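Local coordinates for mandelate racemase/muconate lactonizing enzyme/Enolase superfamily (Rhodobacter sphaeroides, PDB 2HZG), which belongs to the mandelate racemase/muconate lactonizing enzyme group of the enolase superfamily and carries a sodium ion at the acidic metal site of its beta/alpha barrel, at residues A[166-171]-A[197-202]; A[225-230]-A[252-257]; A[140-145]-A[180-185]; A[174-179]-A[212-217]; A[148-153]-A[186-191]. One frame throughout, in Å; residues are numbered along the deposited sequence.

Contact 1: A[166-171]-A[197-202]. With NA (sodium ion), chain C.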
# COMPACT_ATOMS: atom_id res chain seq x y z
N PHE A 166 6.81 2.92 25.43
CA PHE A 166 5.43 3.38 25.40
C PHE A 166 5.11 3.95 24.03
O PHE A 166 5.94 4.64 23.43
CB PHE A 166 5.18 4.44 26.47
CG PHE A 166 5.17 3.89 27.85
CD1 PHE A 166 4.02 3.34 28.37
CD2 PHE A 166 6.34 3.86 28.62
CE1 PHE A 166 3.99 2.81 29.63
CE2 PHE A 166 6.31 3.33 29.89
CZ PHE A 166 5.15 2.79 30.38
N GLY A 167 3.91 3.69 23.56
CA GLY A 167 3.50 4.16 22.24
C GLY A 167 2.14 4.75 22.31
O GLY A 167 1.37 4.42 23.22
N TRP A 168 1.84 5.63 21.36
CA TRP A 168 0.47 6.03 21.07
C TRP A 168 -0.24 6.64 22.30
O TRP A 168 0.35 7.47 23.02
CB TRP A 168 -0.33 4.83 20.51
CG TRP A 168 0.30 4.14 19.30
CD1 TRP A 168 1.25 3.15 19.31
CD2 TRP A 168 -0.02 4.37 17.92
NE1 TRP A 168 1.55 2.76 18.03
CE2 TRP A 168 0.78 3.48 17.16
CE3 TRP A 168 -0.91 5.22 17.26
CZ2 TRP A 168 0.72 3.44 15.75
CZ3 TRP A 168 -0.97 5.17 15.86
CH2 TRP A 168 -0.16 4.29 15.13
N GLY A 169 -1.48 6.23 22.56
CA GLY A 169 -2.30 6.92 23.56
C GLY A 169 -2.33 8.40 23.18
O GLY A 169 -2.52 8.74 22.01
N PRO A 170 -2.16 9.30 24.18
CA PRO A 170 -2.19 10.75 23.84
C PRO A 170 -0.89 11.36 23.33
O PRO A 170 -0.85 12.58 23.11
CB PRO A 170 -2.58 11.40 25.17
CG PRO A 170 -2.05 10.46 26.23
CD PRO A 170 -2.00 9.06 25.63
N ILE A 171 0.16 10.57 23.15
CA ILE A 171 1.46 11.14 22.86
C ILE A 171 1.40 11.92 21.53
O ILE A 171 0.74 11.49 20.57
CB ILE A 171 2.62 10.08 22.90
CG1 ILE A 171 3.96 10.72 23.31
CG2 ILE A 171 2.67 9.23 21.61
CD1 ILE A 171 3.98 11.21 24.81
N MET A 197 12.04 3.54 25.40
CA MET A 197 11.78 3.86 24.01
C MET A 197 10.42 4.52 23.92
O MET A 197 9.55 4.29 24.76
CB MET A 197 11.85 2.60 23.14
CG MET A 197 13.24 1.98 23.03
SD MET A 197 13.79 1.03 24.49
CE MET A 197 12.80 -0.40 24.37
N VAL A 198 10.25 5.36 22.89
CA VAL A 198 9.01 6.08 22.66
C VAL A 198 8.55 5.91 21.22
O VAL A 198 9.33 6.08 20.28
CB VAL A 198 9.14 7.59 23.01
CG1 VAL A 198 7.84 8.37 22.68
CG2 VAL A 198 9.54 7.76 24.49
N ASP A 199 7.28 5.57 21.07
CA ASP A 199 6.67 5.34 19.76
C ASP A 199 5.49 6.29 19.61
O ASP A 199 4.55 6.24 20.39
CB ASP A 199 6.23 3.87 19.70
CG ASP A 199 5.35 3.54 18.49
OD1 ASP A 199 5.19 4.34 17.55
OD2 ASP A 199 4.79 2.41 18.50
N VAL A 200 5.56 7.17 18.62
CA VAL A 200 4.52 8.19 18.43
C VAL A 200 3.51 7.91 17.32
O VAL A 200 2.67 8.77 17.01
CB VAL A 200 5.12 9.62 18.33
CG1 VAL A 200 5.88 9.95 19.62
CG2 VAL A 200 6.03 9.77 17.11
N GLY A 201 3.57 6.72 16.74
CA GLY A 201 2.55 6.29 15.80
C GLY A 201 2.27 7.24 14.65
O GLY A 201 1.11 7.50 14.33
N GLN A 202 3.32 7.78 14.05
CA GLN A 202 3.20 8.66 12.86
C GLN A 202 2.48 9.98 13.14
O GLN A 202 2.07 10.68 12.21
CB GLN A 202 2.52 7.90 11.70
CG GLN A 202 3.19 6.58 11.30
CD GLN A 202 2.57 5.98 10.02
OE1 GLN A 202 1.84 6.67 9.30
NE2 GLN A 202 2.81 4.71 9.78
NA NA C . 5.19 0.82 16.83
O HOH W 1 2.87 0.09 16.46
O HOH W 2 0.46 8.88 18.93
O HOH W 3 4.15 3.16 15.60
O HOH W 4 5.08 -1.10 18.55
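Asp199 OD2 binds the sodium ion at 2.3 Å, and Glu227, Glu254 and three waters complete the coordination. Asp199 CG is anti to the backbone N (chi1 170°), and its two carboxylate oxygens divide the work. While OD2 faces the metal, OD1 takes the backbone N-H of Gly201 (Gly201 N to Asp199 OD1 3.0 Å, 155° at the hydrogen), which closes an Asx turn and should limit rotation of the acid. A metal-bound water also donates to Asp199 OD1, at 2.5 Å. Beside the carboxylate stands the indole of Trp168, the two planes turned 72° apart, with Trp168 NE1 3.3 Å from Asp199 OD2. One face of that indole lies against the turn: Gly201 CA sits almost straight above the six-membered ring, 3.4 Å from its centroid, as a CH-pi contact. The frame beneath this first shell is two neighbouring parallel strands, 163-167 and 195-199, joined through helix 176-190 as a beta-alpha-beta unit of the enolase-type barrel. Phe166 N bonds to Met197 O (3.1 Å), Asp199 N returns to Phe166 O (2.9 Å), and Trp168 N reaches Asp199 O (2.9 Å), the staggered pattern of parallel strands. Asp199, bridged to Gly167, directs its side chain to the metal side, whereas Phe166 and Val198 face the helical layer, where Phe166 packs on helices 146-158 and 176-190. Farther along, Ile171 CG2 rests against Val200 CG1, and a water donates to both Ile171 O and Val200 O. Trp168 also packs on Val63 of the second subunit.

Contact 2: A[225-230]-A[252-257]. With NA (sodium ion), chain C.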
# COMPACT_ATOMS: atom_id res chain seq x y z
N TRP A 225 15.27 5.51 21.49
CA TRP A 225 14.81 5.79 20.15
C TRP A 225 13.43 6.40 20.16
O TRP A 225 12.64 6.24 21.11
CB TRP A 225 14.89 4.55 19.23
CG TRP A 225 13.78 3.49 19.39
CD1 TRP A 225 12.42 3.67 19.29
CD2 TRP A 225 13.98 2.08 19.63
NE1 TRP A 225 11.76 2.46 19.48
CE2 TRP A 225 12.70 1.48 19.68
CE3 TRP A 225 15.11 1.28 19.81
CZ2 TRP A 225 12.53 0.11 19.91
CZ3 TRP A 225 14.94 -0.07 20.03
CH2 TRP A 225 13.66 -0.65 20.07
N LEU A 226 13.16 7.11 19.07
CA LEU A 226 11.87 7.70 18.79
C LEU A 226 11.36 7.00 17.56
O LEU A 226 11.97 7.09 16.50
CB LEU A 226 12.02 9.21 18.54
CG LEU A 226 10.76 9.92 18.04
CD1 LEU A 226 9.65 9.86 19.11
CD2 LEU A 226 11.11 11.37 17.62
N GLU A 227 10.24 6.31 17.71
CA GLU A 227 9.73 5.39 16.69
C GLU A 227 8.57 6.02 15.91
O GLU A 227 7.70 6.68 16.49
CB GLU A 227 9.32 4.09 17.39
CG GLU A 227 8.63 3.06 16.52
CD GLU A 227 8.44 1.74 17.26
OE1 GLU A 227 9.20 1.44 18.20
OE2 GLU A 227 7.53 0.99 16.86
N GLU A 228 8.60 5.84 14.59
CA GLU A 228 7.53 6.32 13.71
C GLU A 228 7.14 7.78 13.93
O GLU A 228 5.96 8.07 14.16
CB GLU A 228 6.27 5.43 13.85
CG GLU A 228 6.42 4.03 13.24
CD GLU A 228 5.16 3.60 12.49
OE1 GLU A 228 5.22 3.54 11.22
OE2 GLU A 228 4.11 3.38 13.17
N PRO A 229 8.12 8.72 13.88
CA PRO A 229 7.69 10.12 14.10
C PRO A 229 6.70 10.64 13.03
O PRO A 229 5.91 11.52 13.31
CB PRO A 229 9.00 10.93 14.05
CG PRO A 229 9.97 10.02 13.26
CD PRO A 229 9.57 8.61 13.62
N PHE A 230 6.78 10.09 11.82
CA PHE A 230 6.09 10.64 10.65
C PHE A 230 5.33 9.59 9.84
O PHE A 230 5.47 8.39 10.11
CB PHE A 230 7.11 11.31 9.73
CG PHE A 230 7.95 12.37 10.40
CD1 PHE A 230 7.37 13.56 10.87
CD2 PHE A 230 9.32 12.18 10.57
CE1 PHE A 230 8.15 14.55 11.49
CE2 PHE A 230 10.11 13.15 11.19
CZ PHE A 230 9.53 14.34 11.66
N GLY A 252 11.90 3.01 12.81
CA GLY A 252 10.64 2.79 12.10
C GLY A 252 10.73 1.58 11.21
O GLY A 252 11.72 0.84 11.25
N GLY A 253 9.71 1.41 10.37
CA GLY A 253 9.65 0.31 9.42
C GLY A 253 8.48 -0.64 9.62
O GLY A 253 8.22 -1.47 8.76
N GLU A 254 7.78 -0.53 10.75
CA GLU A 254 6.68 -1.46 11.00
C GLU A 254 5.55 -1.37 9.96
O GLU A 254 4.78 -2.32 9.77
CB GLU A 254 6.09 -1.24 12.38
CG GLU A 254 5.14 -0.05 12.42
CD GLU A 254 4.52 0.08 13.77
OE1 GLU A 254 3.31 -0.13 13.90
OE2 GLU A 254 5.29 0.36 14.72
N ALA A 255 5.46 -0.22 9.31
CA ALA A 255 4.44 -0.05 8.26
C ALA A 255 4.88 -0.58 6.90
O ALA A 255 4.08 -0.60 5.95
CB ALA A 255 4.00 1.41 8.15
N ALA A 256 6.13 -1.05 6.78
CA ALA A 256 6.60 -1.62 5.49
C ALA A 256 5.75 -2.82 5.10
O ALA A 256 5.62 -3.79 5.87
CB ALA A 256 8.08 -2.02 5.55
N HIS A 257 5.13 -2.76 3.92
CA HIS A 257 4.38 -3.91 3.41
C HIS A 257 5.14 -4.52 2.22
O HIS A 257 4.64 -5.38 1.53
CB HIS A 257 2.93 -3.54 3.04
CG HIS A 257 2.83 -2.43 2.02
ND1 HIS A 257 2.54 -1.13 2.36
CD2 HIS A 257 2.98 -2.45 0.68
CE1 HIS A 257 2.52 -0.39 1.27
NE2 HIS A 257 2.77 -1.16 0.23
NA NA C . 5.19 0.82 16.83
O HOH W 5 6.98 2.46 9.35
O HOH W 6 1.86 2.04 12.26
O HOH W 3 4.15 3.16 15.60
O HOH W 1 2.87 0.09 16.46
O HOH W 4 5.08 -1.10 18.55
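Glu227 and Glu254 reach the sodium ion by different torsions. Glu227 CG is anti to the backbone N (chi1 174°), whereas Glu254 CG takes the crowded place between backbone N and carbonyl carbon (chi1 79°); both chains then run extended. Glu227 OE2 lies 2.3 Å from the ion and Glu254 OE2 2.2 Å, so the two oxygens sit 3.2 Å from each other, Glu227 OE2 to Glu254 OE2, held together by the cation. Asp199 is the third protein ligand. Glu228, bent at chi2, lays its carboxylate over that of Glu254 with the planes 7° apart, and Glu228 OE2 comes within 3.4 Å of Glu254 CD. Arg280, salt-bridged to Glu254 OE1, and the cation probably offset the crowded charge; Gln202 NE2 is hydrogen-bonded to Glu228 OE1. A metal-bound water also donates to Glu228 OE2 at 2.4 Å. On the far oxygen of Glu227, Trp225 NE1 donates to the anti lone pair of OE1 (3.0 Å), and Lys165 forms a salt bridge there. The acids stand at the C-terminal end of the parallel barrel: strand 225-227 lies between strands 195-199 and 249-252, and the loop after strand 249-252 leads toward helix 259-268.

Contact 3: A[140-145]-A[180-185]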
# COMPACT_ATOMS: atom_id res chain seq x y z
N LEU A 140 4.21 -1.25 25.46
CA LEU A 140 3.02 -0.79 26.15
C LEU A 140 2.44 0.45 25.50
O LEU A 140 3.10 1.12 24.75
CB LEU A 140 3.37 -0.48 27.63
CG LEU A 140 3.79 -1.67 28.49
CD1 LEU A 140 4.35 -1.18 29.83
CD2 LEU A 140 2.60 -2.60 28.70
N LEU A 141 1.19 0.78 25.83
CA LEU A 141 0.65 2.06 25.39
C LEU A 141 0.81 3.09 26.51
O LEU A 141 0.69 2.78 27.70
CB LEU A 141 -0.80 1.91 24.99
CG LEU A 141 -1.06 0.94 23.82
CD1 LEU A 141 -2.54 0.77 23.62
CD2 LEU A 141 -0.37 1.36 22.51
N PHE A 142 1.09 4.33 26.13
CA PHE A 142 0.95 5.45 27.06
C PHE A 142 -0.44 5.45 27.70
O PHE A 142 -1.44 5.29 27.00
CB PHE A 142 1.16 6.79 26.34
CG PHE A 142 2.60 7.15 26.13
CD1 PHE A 142 3.39 7.58 27.20
CD2 PHE A 142 3.17 7.09 24.85
CE1 PHE A 142 4.71 7.91 27.03
CE2 PHE A 142 4.50 7.44 24.66
CZ PHE A 142 5.28 7.85 25.75
N GLY A 143 -0.49 5.65 29.03
CA GLY A 143 -1.74 5.88 29.72
C GLY A 143 -2.33 7.21 29.32
O GLY A 143 -1.63 8.06 28.76
N ASP A 144 -3.61 7.40 29.59
CA ASP A 144 -4.29 8.66 29.29
C ASP A 144 -3.80 9.81 30.18
O ASP A 144 -3.98 10.98 29.84
CB ASP A 144 -5.81 8.49 29.39
CG ASP A 144 -6.38 7.57 28.29
OD1 ASP A 144 -5.62 7.18 27.36
OD2 ASP A 144 -7.59 7.24 28.34
N THR A 145 -3.16 9.48 31.30
CA THR A 145 -2.58 10.49 32.18
C THR A 145 -1.17 10.03 32.46
O THR A 145 -0.87 8.84 32.32
CB THR A 145 -3.35 10.64 33.52
OG1 THR A 145 -3.30 9.39 34.22
CG2 THR A 145 -4.83 11.02 33.30
N ALA A 180 6.10 15.84 27.51
CA ALA A 180 7.15 15.82 28.53
C ALA A 180 6.68 15.16 29.83
O ALA A 180 7.40 14.34 30.38
CB ALA A 180 7.70 17.26 28.79
N ASP A 181 5.47 15.48 30.28
CA ASP A 181 4.89 14.90 31.49
C ASP A 181 4.78 13.37 31.37
O ASP A 181 5.13 12.64 32.28
CB ASP A 181 3.52 15.51 31.76
CG ASP A 181 3.61 16.96 32.29
OD1 ASP A 181 4.70 17.42 32.68
OD2 ASP A 181 2.56 17.64 32.30
N GLN A 182 4.32 12.91 30.21
CA GLN A 182 4.17 11.49 29.92
C GLN A 182 5.51 10.76 29.90
O GLN A 182 5.65 9.69 30.50
CB GLN A 182 3.45 11.30 28.57
CG GLN A 182 1.97 11.59 28.60
CD GLN A 182 1.16 10.43 29.21
OE1 GLN A 182 1.72 9.45 29.69
NE2 GLN A 182 -0.15 10.56 29.19
N ILE A 183 6.48 11.33 29.20
CA ILE A 183 7.78 10.70 28.99
C ILE A 183 8.57 10.66 30.29
O ILE A 183 9.22 9.66 30.61
CB ILE A 183 8.54 11.43 27.83
CG1 ILE A 183 7.83 11.16 26.48
CG2 ILE A 183 9.99 10.99 27.75
CD1 ILE A 183 8.22 12.12 25.33
N MET A 184 8.52 11.76 31.04
CA MET A 184 9.17 11.83 32.36
C MET A 184 8.55 10.85 33.36
O MET A 184 9.27 10.24 34.14
CB MET A 184 9.12 13.25 32.90
CG MET A 184 10.01 14.23 32.13
SD MET A 184 11.72 13.67 32.02
CE MET A 184 12.17 14.39 30.44
N ALA A 185 7.23 10.70 33.30
CA ALA A 185 6.51 9.71 34.13
C ALA A 185 6.92 8.27 33.77
O ALA A 185 7.16 7.46 34.67
CB ALA A 185 5.01 9.91 34.02
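The loop that leaves barrel strand 135-141 and enters helix 146-158 meets helix 176-190 here, and Gln182 is the side chain that links them. Its CG lies beside the backbone N and the chain bends at chi2 (-78°), which brings the amide to the loop backbone. Gln182 NE2 donates to Gly143 O at 2.9 Å, a bent bond (134° at the hydrogen) whose donor stands well above the carbonyl plane. The same nitrogen rests 3.5 Å from Thr145 C. At the other end of the amide, Gln182 OE1 is hydrogen-bonded to Thr149 OG1, and Thr149 OG1 is also bonded to Gly143 N, so both amide ends and the loop backbone are tied into one small network that should fix the amide flip. Here the bond from Gln182 joins the loop after the first barrel strand, 135-141, to helix 176-190, which follows the second, 163-167. Phe142 packs alongside. Its ring and the Gln182 amide slide past each other in opposite directions, planes 74° apart, with Phe142 CD1 3.5 Å from Gln182 OE1 and Phe142 CE1 3.9 Å from Gln182 CB. The ring tip reaches Ile183, Phe142 CZ to Ile183 CG1 4.2 Å, and the ring also meets that of Phe166. Thr145, at the N-cap of helix 146-158, turns its side chain away from Gln182; its OG1 is hydrogen-bonded to Glu148 OE2.

Contact 4: A[174-179]-A[212-217]. With NA (sodium ion), chain D.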
# COMPACT_ATOMS: atom_id res chain seq x y z
N GLY A 174 -1.12 16.78 21.49
CA GLY A 174 -1.28 18.14 22.00
C GLY A 174 0.07 18.83 22.11
O GLY A 174 0.86 18.84 21.15
N THR A 175 0.35 19.38 23.28
CA THR A 175 1.54 20.18 23.46
C THR A 175 2.77 19.33 23.80
O THR A 175 2.65 18.17 24.24
CB THR A 175 1.32 21.23 24.59
OG1 THR A 175 1.16 20.54 25.83
CG2 THR A 175 0.06 22.08 24.33
N VAL A 176 3.95 19.93 23.62
CA VAL A 176 5.20 19.36 24.07
C VAL A 176 5.17 19.14 25.59
O VAL A 176 5.63 18.10 26.07
CB VAL A 176 6.41 20.26 23.71
CG1 VAL A 176 7.68 19.85 24.48
CG2 VAL A 176 6.68 20.21 22.21
N ALA A 177 4.61 20.10 26.33
CA ALA A 177 4.50 20.01 27.79
C ALA A 177 3.78 18.73 28.24
O ALA A 177 4.28 18.03 29.10
CB ALA A 177 3.79 21.24 28.36
N ALA A 178 2.64 18.43 27.62
CA ALA A 178 1.91 17.18 27.89
C ALA A 178 2.77 15.95 27.59
O ALA A 178 2.83 15.02 28.41
CB ALA A 178 0.61 17.15 27.08
N ASP A 179 3.46 15.94 26.44
CA ASP A 179 4.38 14.85 26.10
C ASP A 179 5.51 14.71 27.11
O ASP A 179 5.87 13.61 27.50
CB ASP A 179 4.94 15.00 24.68
CG ASP A 179 3.88 14.83 23.61
OD1 ASP A 179 2.76 14.34 23.90
OD2 ASP A 179 4.17 15.21 22.45
N ALA A 212 10.65 17.79 16.14
CA ALA A 212 11.93 18.28 16.64
C ALA A 212 11.76 18.91 18.01
O ALA A 212 12.66 18.82 18.83
CB ALA A 212 12.56 19.31 15.66
N ALA A 213 10.58 19.48 18.28
CA ALA A 213 10.32 20.18 19.55
C ALA A 213 10.31 19.22 20.77
O ALA A 213 10.43 19.66 21.93
CB ALA A 213 9.00 20.96 19.47
N ARG A 214 10.17 17.92 20.49
CA ARG A 214 10.21 16.87 21.53
C ARG A 214 11.61 16.35 21.78
O ARG A 214 11.81 15.60 22.71
CB ARG A 214 9.34 15.67 21.14
CG ARG A 214 7.89 15.78 21.49
CD ARG A 214 7.10 16.68 20.50
NE ARG A 214 5.71 16.80 20.93
CZ ARG A 214 4.83 17.67 20.44
NH1 ARG A 214 5.18 18.53 19.48
NH2 ARG A 214 3.58 17.68 20.91
N LEU A 215 12.57 16.69 20.94
CA LEU A 215 13.89 16.10 21.08
C LEU A 215 14.61 16.39 22.43
O LEU A 215 15.22 15.47 23.00
CB LEU A 215 14.78 16.42 19.87
CG LEU A 215 14.39 15.83 18.49
CD1 LEU A 215 15.29 16.39 17.39
CD2 LEU A 215 14.45 14.30 18.51
N PRO A 216 14.57 17.65 22.92
CA PRO A 216 15.16 17.87 24.26
C PRO A 216 14.53 17.03 25.37
O PRO A 216 15.25 16.52 26.22
CB PRO A 216 14.91 19.37 24.51
CG PRO A 216 14.84 19.96 23.11
CD PRO A 216 14.10 18.91 22.31
N THR A 217 13.21 16.91 25.38
CA THR A 217 12.50 16.12 26.37
C THR A 217 12.93 14.66 26.29
O THR A 217 13.21 14.03 27.31
CB THR A 217 10.99 16.19 26.13
OG1 THR A 217 10.57 17.57 26.13
CG2 THR A 217 10.24 15.41 27.21
NA NA D . 0.74 19.50 18.93
O HOH W 7 -0.11 21.70 19.84
O HOH W 8 1.78 17.63 18.05
O HOH W 9 -1.39 18.93 18.14
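Arg214 joins a salt bridge at the start of helix 176-190 to the carbonyl that binds a second sodium ion. Gly174 O binds this ion at 2.3 Å, alongside three waters, and also accepts from Arg214 NH2 at 3.0 Å from above the carbonyl plane. The Arg214 chain bends at chi2 (78°) and presents its guanidinium side-on to Asp179, both nitrogens on one oxygen: Arg214 NE to Asp179 OD2 2.7 Å, along the anti lone pair, and Arg214 NH2 to Asp179 OD2 3.0 Å, from above the carboxylate plane. The two flat groups are 49° apart. Asp179 OD1 accepts from Gly172 N, and Arg214 NH1 donates to Ala210 O, so each charged group is fixed at more than one point. Val176 CG2 lies over one guanidinium face, 3.5 Å from Arg214 NH1, and touches Ala213 CB at 3.7 Å. Thr175, the N-cap, accepts from Ala178 N through OG1 (3.1 Å). Farther along, Thr217 continues the packing onto Ala180 and Met184 of helix 176-190, while Leu215 leans on Leu241 of helix 235-242, so helix 215-220 sits between these two helices in the outer layer of the barrel.

Contact 5: A[148-153]-A[186-191]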
# COMPACT_ATOMS: atom_id res chain seq x y z
N GLU A 148 -0.85 7.11 35.13
CA GLU A 148 -1.12 5.78 34.54
C GLU A 148 0.13 5.23 33.84
O GLU A 148 0.52 4.09 34.05
CB GLU A 148 -2.33 5.86 33.60
CG GLU A 148 -3.63 6.04 34.41
CD GLU A 148 -4.87 6.33 33.58
OE1 GLU A 148 -5.75 5.44 33.51
OE2 GLU A 148 -5.00 7.45 33.03
N THR A 149 0.80 6.08 33.05
CA THR A 149 2.05 5.71 32.38
C THR A 149 3.14 5.32 33.38
O THR A 149 3.78 4.29 33.22
CB THR A 149 2.54 6.86 31.46
OG1 THR A 149 1.60 7.02 30.40
CG2 THR A 149 3.93 6.58 30.87
N LEU A 150 3.32 6.14 34.42
CA LEU A 150 4.27 5.81 35.49
C LEU A 150 3.98 4.41 36.06
O LEU A 150 4.90 3.59 36.18
CB LEU A 150 4.22 6.87 36.60
CG LEU A 150 5.18 6.81 37.78
CD1 LEU A 150 5.23 8.19 38.47
CD2 LEU A 150 4.78 5.70 38.78
N GLU A 151 2.72 4.15 36.40
CA GLU A 151 2.30 2.87 37.01
C GLU A 151 2.57 1.66 36.09
O GLU A 151 3.04 0.60 36.54
CB GLU A 151 0.81 2.91 37.39
CG GLU A 151 0.43 3.84 38.58
CD GLU A 151 1.22 3.53 39.87
OE1 GLU A 151 1.51 2.34 40.14
OE2 GLU A 151 1.56 4.48 40.61
N ARG A 152 2.29 1.85 34.79
CA ARG A 152 2.63 0.87 33.76
C ARG A 152 4.11 0.57 33.70
O ARG A 152 4.51 -0.60 33.58
CB ARG A 152 2.13 1.33 32.38
CG ARG A 152 0.62 1.31 32.34
CD ARG A 152 0.04 1.82 31.05
NE ARG A 152 -1.42 1.86 31.17
CZ ARG A 152 -2.25 2.12 30.16
NH1 ARG A 152 -1.78 2.38 28.95
NH2 ARG A 152 -3.56 2.12 30.36
N ALA A 153 4.94 1.61 33.75
CA ALA A 153 6.38 1.43 33.70
C ALA A 153 6.89 0.73 34.98
O ALA A 153 7.77 -0.15 34.91
CB ALA A 153 7.11 2.77 33.47
N ALA A 186 7.06 7.97 32.48
CA ALA A 186 7.65 6.69 32.03
C ALA A 186 9.04 6.46 32.62
O ALA A 186 9.33 5.38 33.18
CB ALA A 186 7.69 6.62 30.49
N ARG A 187 9.91 7.46 32.52
CA ARG A 187 11.24 7.37 33.11
C ARG A 187 11.15 7.19 34.64
O ARG A 187 11.89 6.39 35.22
CB ARG A 187 12.09 8.60 32.74
CG ARG A 187 13.50 8.66 33.37
CD ARG A 187 14.32 7.37 33.22
NE ARG A 187 14.84 7.19 31.87
CZ ARG A 187 15.41 6.08 31.41
NH1 ARG A 187 15.53 5.00 32.20
NH2 ARG A 187 15.86 6.03 30.16
N GLU A 188 10.25 7.94 35.28
CA GLU A 188 10.09 7.88 36.74
C GLU A 188 9.67 6.47 37.16
O GLU A 188 10.25 5.91 38.10
CB GLU A 188 9.07 8.92 37.23
CG GLU A 188 9.15 9.21 38.74
CD GLU A 188 8.13 10.24 39.23
OE1 GLU A 188 7.64 11.07 38.41
OE2 GLU A 188 7.80 10.19 40.44
N GLY A 189 8.67 5.91 36.48
CA GLY A 189 8.22 4.55 36.79
C GLY A 189 9.27 3.49 36.51
O GLY A 189 9.39 2.51 37.25
N LEU A 190 10.04 3.68 35.44
CA LEU A 190 10.99 2.67 35.00
C LEU A 190 12.22 2.65 35.88
O LEU A 190 12.85 1.60 36.06
CB LEU A 190 11.41 2.89 33.53
CG LEU A 190 12.51 2.00 32.95
CD1 LEU A 190 12.12 0.50 33.02
CD2 LEU A 190 12.86 2.40 31.52
N GLY A 191 12.59 3.82 36.39
CA GLY A 191 13.86 3.98 37.08
C GLY A 191 14.96 4.40 36.13
O GLY A 191 14.78 4.32 34.90
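Leu150 and Ala153 of helix 146-158 flank the backbone of Gly189, one reaching past it to an acid and the other pressed on the main chain. The axes of segments 148-153 and 186-190 approach to 7.0 Å and cross at -32°, running in roughly the same direction, as successive helices outside a beta/alpha barrel do. That is a short separation, and glycine makes it possible: Leu150 CA and Gly189 CA are 4.3 Å apart, and Gly189 CA directs a C-H at Leu150 O (3.5 Å, 150° at the hydrogen). Leu150 CG is anti to the backbone N (chi1 -176°), which sends the branch along the neighbouring helix. There it meets the extended chain of Glu188; the two side chains cross obliquely, Leu150 CD1 coming 3.6 Å from Glu188 CD. Ala153 points its methyl toward the other helix, where Ala153 CB rests 3.4 Å from Ala186 O and 3.6 Å from Leu190 N, seated against the main chain of the last turn. Thr149 divides its two branches: Thr149 CG2, anti to the backbone N, meets Ala186 CB at 3.8 Å, while OG1 is hydrogen-bonded to Gln182 and to Gly143. Beneath the pair, on the barrel side, Phe166 packs on both Ala153 and Ala186. The interface between the two segments thus rests on methyl groups, a leucine laid against the Glu188 chain, and bare backbone; close fit at Gly189, rather than paired charges, probably sets the distance between the helices.

Overall arrangement
All five contacts lie in the barrel part of the chain. Contact 1 joins strands 163-167 and 195-199 and touches contacts 2, 3, 4 and 5. Contact 2, its centre 11 Å from that of contact 1, follows it in the chain and shares its sodium ion and three waters, so strands 195-199 and 225-227 and the loop after strand 249-252 together supply one metal site. Contacts 4, 3 and 5 use helix 176-190 in turn, from its N-terminal end to its C-terminal end, with contacts 4 and 5 centred 18 Å apart. Their segments alternate with those of contact 1; together they join helix 176-190 to its neighbours and to the strands beneath.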